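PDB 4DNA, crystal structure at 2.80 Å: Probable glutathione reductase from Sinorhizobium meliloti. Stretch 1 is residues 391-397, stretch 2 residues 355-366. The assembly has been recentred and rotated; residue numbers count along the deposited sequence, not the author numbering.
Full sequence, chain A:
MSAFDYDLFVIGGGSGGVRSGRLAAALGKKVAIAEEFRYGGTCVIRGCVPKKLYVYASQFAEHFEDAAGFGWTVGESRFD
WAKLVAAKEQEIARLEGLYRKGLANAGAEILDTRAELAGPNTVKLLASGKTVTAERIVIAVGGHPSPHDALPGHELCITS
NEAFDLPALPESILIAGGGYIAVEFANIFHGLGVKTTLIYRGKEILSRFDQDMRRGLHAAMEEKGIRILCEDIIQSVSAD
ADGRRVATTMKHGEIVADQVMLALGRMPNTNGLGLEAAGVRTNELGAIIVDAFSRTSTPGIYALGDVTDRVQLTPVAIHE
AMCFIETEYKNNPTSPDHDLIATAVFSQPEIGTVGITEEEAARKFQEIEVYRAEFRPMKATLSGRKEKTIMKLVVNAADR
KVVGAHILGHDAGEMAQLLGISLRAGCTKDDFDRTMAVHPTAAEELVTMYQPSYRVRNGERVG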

# COMPACT_ATOMS: atom_id res chain seq x y z
N MSE A 391 -12.81 -4.02 -3.73
CA MSE A 391 -11.97 -4.95 -2.98
C MSE A 391 -12.69 -6.24 -2.81
O MSE A 391 -13.70 -6.30 -2.10
CB MSE A 391 -11.73 -4.37 -1.60
CG MSE A 391 -10.60 -3.37 -1.71
SE MSE A 391 -9.89 -2.94 0.08
CE MSE A 391 -8.31 -1.89 -0.46
N LYS A 392 -12.21 -7.30 -3.46
CA LYS A 392 -13.00 -8.51 -3.55
C LYS A 392 -12.24 -9.75 -3.14
O LYS A 392 -11.19 -10.04 -3.70
CB LYS A 392 -13.59 -8.65 -4.96
CG LYS A 392 -14.06 -10.04 -5.34
CD LYS A 392 -15.38 -9.98 -6.11
CE LYS A 392 -15.64 -11.22 -6.94
NZ LYS A 392 -15.29 -11.06 -8.37
N LEU A 393 -12.79 -10.47 -2.17
CA LEU A 393 -12.22 -11.71 -1.68
C LEU A 393 -13.04 -12.90 -2.12
O LEU A 393 -14.28 -12.87 -2.03
CB LEU A 393 -12.17 -11.70 -0.15
CG LEU A 393 -11.04 -10.86 0.45
CD1 LEU A 393 -11.18 -10.73 1.96
CD2 LEU A 393 -9.72 -11.49 0.10
N VAL A 394 -12.36 -13.96 -2.58
CA VAL A 394 -13.04 -15.20 -3.01
C VAL A 394 -12.62 -16.38 -2.11
O VAL A 394 -11.42 -16.62 -1.92
CB VAL A 394 -12.79 -15.51 -4.49
CG1 VAL A 394 -13.62 -16.70 -4.93
CG2 VAL A 394 -13.11 -14.30 -5.37
N VAL A 395 -13.61 -17.10 -1.58
CA VAL A 395 -13.40 -18.07 -0.49
C VAL A 395 -14.05 -19.44 -0.74
O VAL A 395 -15.21 -19.52 -1.19
CB VAL A 395 -13.93 -17.49 0.82
CG1 VAL A 395 -14.07 -18.56 1.90
CG2 VAL A 395 -13.02 -16.35 1.27
N ASN A 396 -13.33 -20.51 -0.44
CA ASN A 396 -13.89 -21.85 -0.54
C ASN A 396 -14.73 -22.19 0.69
O ASN A 396 -14.20 -22.28 1.79
CB ASN A 396 -12.79 -22.89 -0.76
CG ASN A 396 -13.34 -24.29 -0.98
OD1 ASN A 396 -14.46 -24.62 -0.60
ND2 ASN A 396 -12.54 -25.13 -1.59
N ALA A 397 -16.03 -22.39 0.48
CA ALA A 397 -16.98 -22.66 1.57
C ALA A 397 -16.61 -23.87 2.41
O ALA A 397 -16.88 -23.88 3.61
CB ALA A 397 -18.39 -22.80 1.03
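Stretch 2, residues 355-366: GITEEEAARKFQ

A short helix laid on a β-strand with both elements running the same way can meet it through alternate strand residues alone, and this contact is a compact example. Residues 391-396 are extended, while in stretch 2 I356 and T357 lead as a loop into a helix over 358-364, and the chain leaves helical geometry at F365. The two axes diverge by only 10° in their N-to-C directions and come within 9.3 Å, so sequence advances together on both elements. T357 caps the helix, its OG1 accepting from E360 N at 3.2 Å.

Along the strand, M391, L393 and V395 take no part, as the alternation of an extended chain predicts. The CA-to-CB bond of K392 points toward stretch 2, and its side chain reaches the first turn of the helix, where K392 NZ lies 3.1 Å from E358 OE1, a salt bridge whose hydrogen bond is weak. V394 follows, its CA 6.5 Å from the CA of E358. Its CG1 packs 3.7 Å from A361 CB, an apolar contact in which the small alanine side chain meets the branched valine. N396 ends the series: N396 CA is 6.9 Å from F365 CA. Its ND2 sits over one face of the phenylalanine ring, 2.9 Å from F365 CD1, a notably close approach. A397 then turns out of the strand without touching stretch 2.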

# COMPACT_ATOMS: atom_id res chain seq x y z
N GLY A 355 -4.29 -15.19 -6.72
CA GLY A 355 -5.22 -16.29 -6.75
C GLY A 355 -6.10 -16.25 -7.96
O GLY A 355 -5.75 -15.62 -8.95
N ILE A 356 -7.26 -16.89 -7.87
CA ILE A 356 -8.13 -17.18 -9.02
C ILE A 356 -9.41 -16.32 -9.07
O ILE A 356 -9.87 -15.82 -8.04
CB ILE A 356 -8.49 -18.68 -9.04
CG1 ILE A 356 -9.23 -19.06 -7.73
CG2 ILE A 356 -7.24 -19.52 -9.23
CD1 ILE A 356 -9.81 -20.46 -7.69
N THR A 357 -9.97 -16.14 -10.26
CA THR A 357 -11.16 -15.30 -10.43
C THR A 357 -12.46 -15.94 -9.90
O THR A 357 -12.54 -17.16 -9.74
CB THR A 357 -11.39 -14.89 -11.91
OG1 THR A 357 -11.98 -15.98 -12.65
CG2 THR A 357 -10.10 -14.42 -12.56
N GLU A 358 -13.47 -15.12 -9.66
CA GLU A 358 -14.78 -15.63 -9.27
C GLU A 358 -15.31 -16.67 -10.25
O GLU A 358 -15.87 -17.67 -9.84
CB GLU A 358 -15.80 -14.52 -9.12
CG GLU A 358 -17.08 -15.00 -8.49
CD GLU A 358 -18.18 -13.97 -8.57
OE1 GLU A 358 -17.85 -12.77 -8.55
OE2 GLU A 358 -19.37 -14.36 -8.64
N GLU A 359 -15.13 -16.43 -11.55
CA GLU A 359 -15.52 -17.41 -12.54
C GLU A 359 -14.78 -18.75 -12.41
O GLU A 359 -15.37 -19.81 -12.62
CB GLU A 359 -15.35 -16.85 -13.95
CG GLU A 359 -15.50 -17.89 -15.06
CD GLU A 359 -15.25 -17.32 -16.44
OE1 GLU A 359 -14.90 -16.11 -16.54
OE2 GLU A 359 -15.38 -18.08 -17.44
N GLU A 360 -13.49 -18.71 -12.08
CA GLU A 360 -12.71 -19.93 -11.98
C GLU A 360 -13.14 -20.72 -10.75
O GLU A 360 -13.31 -21.94 -10.81
CB GLU A 360 -11.22 -19.64 -11.85
CG GLU A 360 -10.57 -18.76 -12.92
CD GLU A 360 -9.06 -18.70 -12.73
OE1 GLU A 360 -8.52 -17.60 -12.42
OE2 GLU A 360 -8.42 -19.77 -12.85
N ALA A 361 -13.30 -20.01 -9.64
CA ALA A 361 -13.60 -20.64 -8.37
C ALA A 361 -14.98 -21.28 -8.41
O ALA A 361 -15.19 -22.35 -7.85
CB ALA A 361 -13.51 -19.64 -7.23
N ALA A 362 -15.91 -20.60 -9.08
CA ALA A 362 -17.27 -21.08 -9.24
C ALA A 362 -17.27 -22.44 -9.92
O ALA A 362 -18.04 -23.31 -9.53
CB ALA A 362 -18.11 -20.09 -10.04
N ARG A 363 -16.40 -22.61 -10.92
CA ARG A 363 -16.24 -23.88 -11.62
C ARG A 363 -15.49 -24.92 -10.79
O ARG A 363 -15.91 -26.06 -10.72
CB ARG A 363 -15.55 -23.69 -12.98
CG ARG A 363 -16.43 -23.11 -14.08
CD ARG A 363 -15.81 -23.30 -15.46
NE ARG A 363 -14.43 -22.80 -15.48
CZ ARG A 363 -14.04 -21.66 -16.04
NH1 ARG A 363 -14.92 -20.88 -16.67
NH2 ARG A 363 -12.76 -21.30 -15.97
N LYS A 364 -14.39 -24.51 -10.16
CA LYS A 364 -13.49 -25.43 -9.47
C LYS A 364 -14.05 -26.01 -8.17
O LYS A 364 -13.77 -27.16 -7.82
CB LYS A 364 -12.17 -24.72 -9.21
CG LYS A 364 -11.17 -25.45 -8.35
CD LYS A 364 -9.80 -24.79 -8.46
CE LYS A 364 -8.76 -25.57 -7.67
NZ LYS A 364 -7.42 -24.99 -7.87
N PHE A 365 -14.83 -25.20 -7.45
CA PHE A 365 -15.41 -25.59 -6.16
C PHE A 365 -16.94 -25.55 -6.21
O PHE A 365 -17.50 -24.74 -6.93
CB PHE A 365 -14.92 -24.65 -5.08
CG PHE A 365 -13.44 -24.66 -4.90
CD1 PHE A 365 -12.78 -25.81 -4.45
CD2 PHE A 365 -12.69 -23.53 -5.16
CE1 PHE A 365 -11.41 -25.83 -4.28
CE2 PHE A 365 -11.31 -23.54 -4.97
CZ PHE A 365 -10.67 -24.69 -4.54
N GLN A 366 -17.59 -26.43 -5.44
CA GLN A 366 -19.05 -26.56 -5.48
C GLN A 366 -19.75 -25.36 -4.86
O GLN A 366 -20.84 -24.97 -5.29
CB GLN A 366 -19.49 -27.84 -4.76
CG GLN A 366 -21.00 -28.03 -4.62
CD GLN A 366 -21.43 -29.47 -4.37
OE1 GLN A 366 -20.74 -30.25 -3.71
NE2 GLN A 366 -22.59 -29.83 -4.90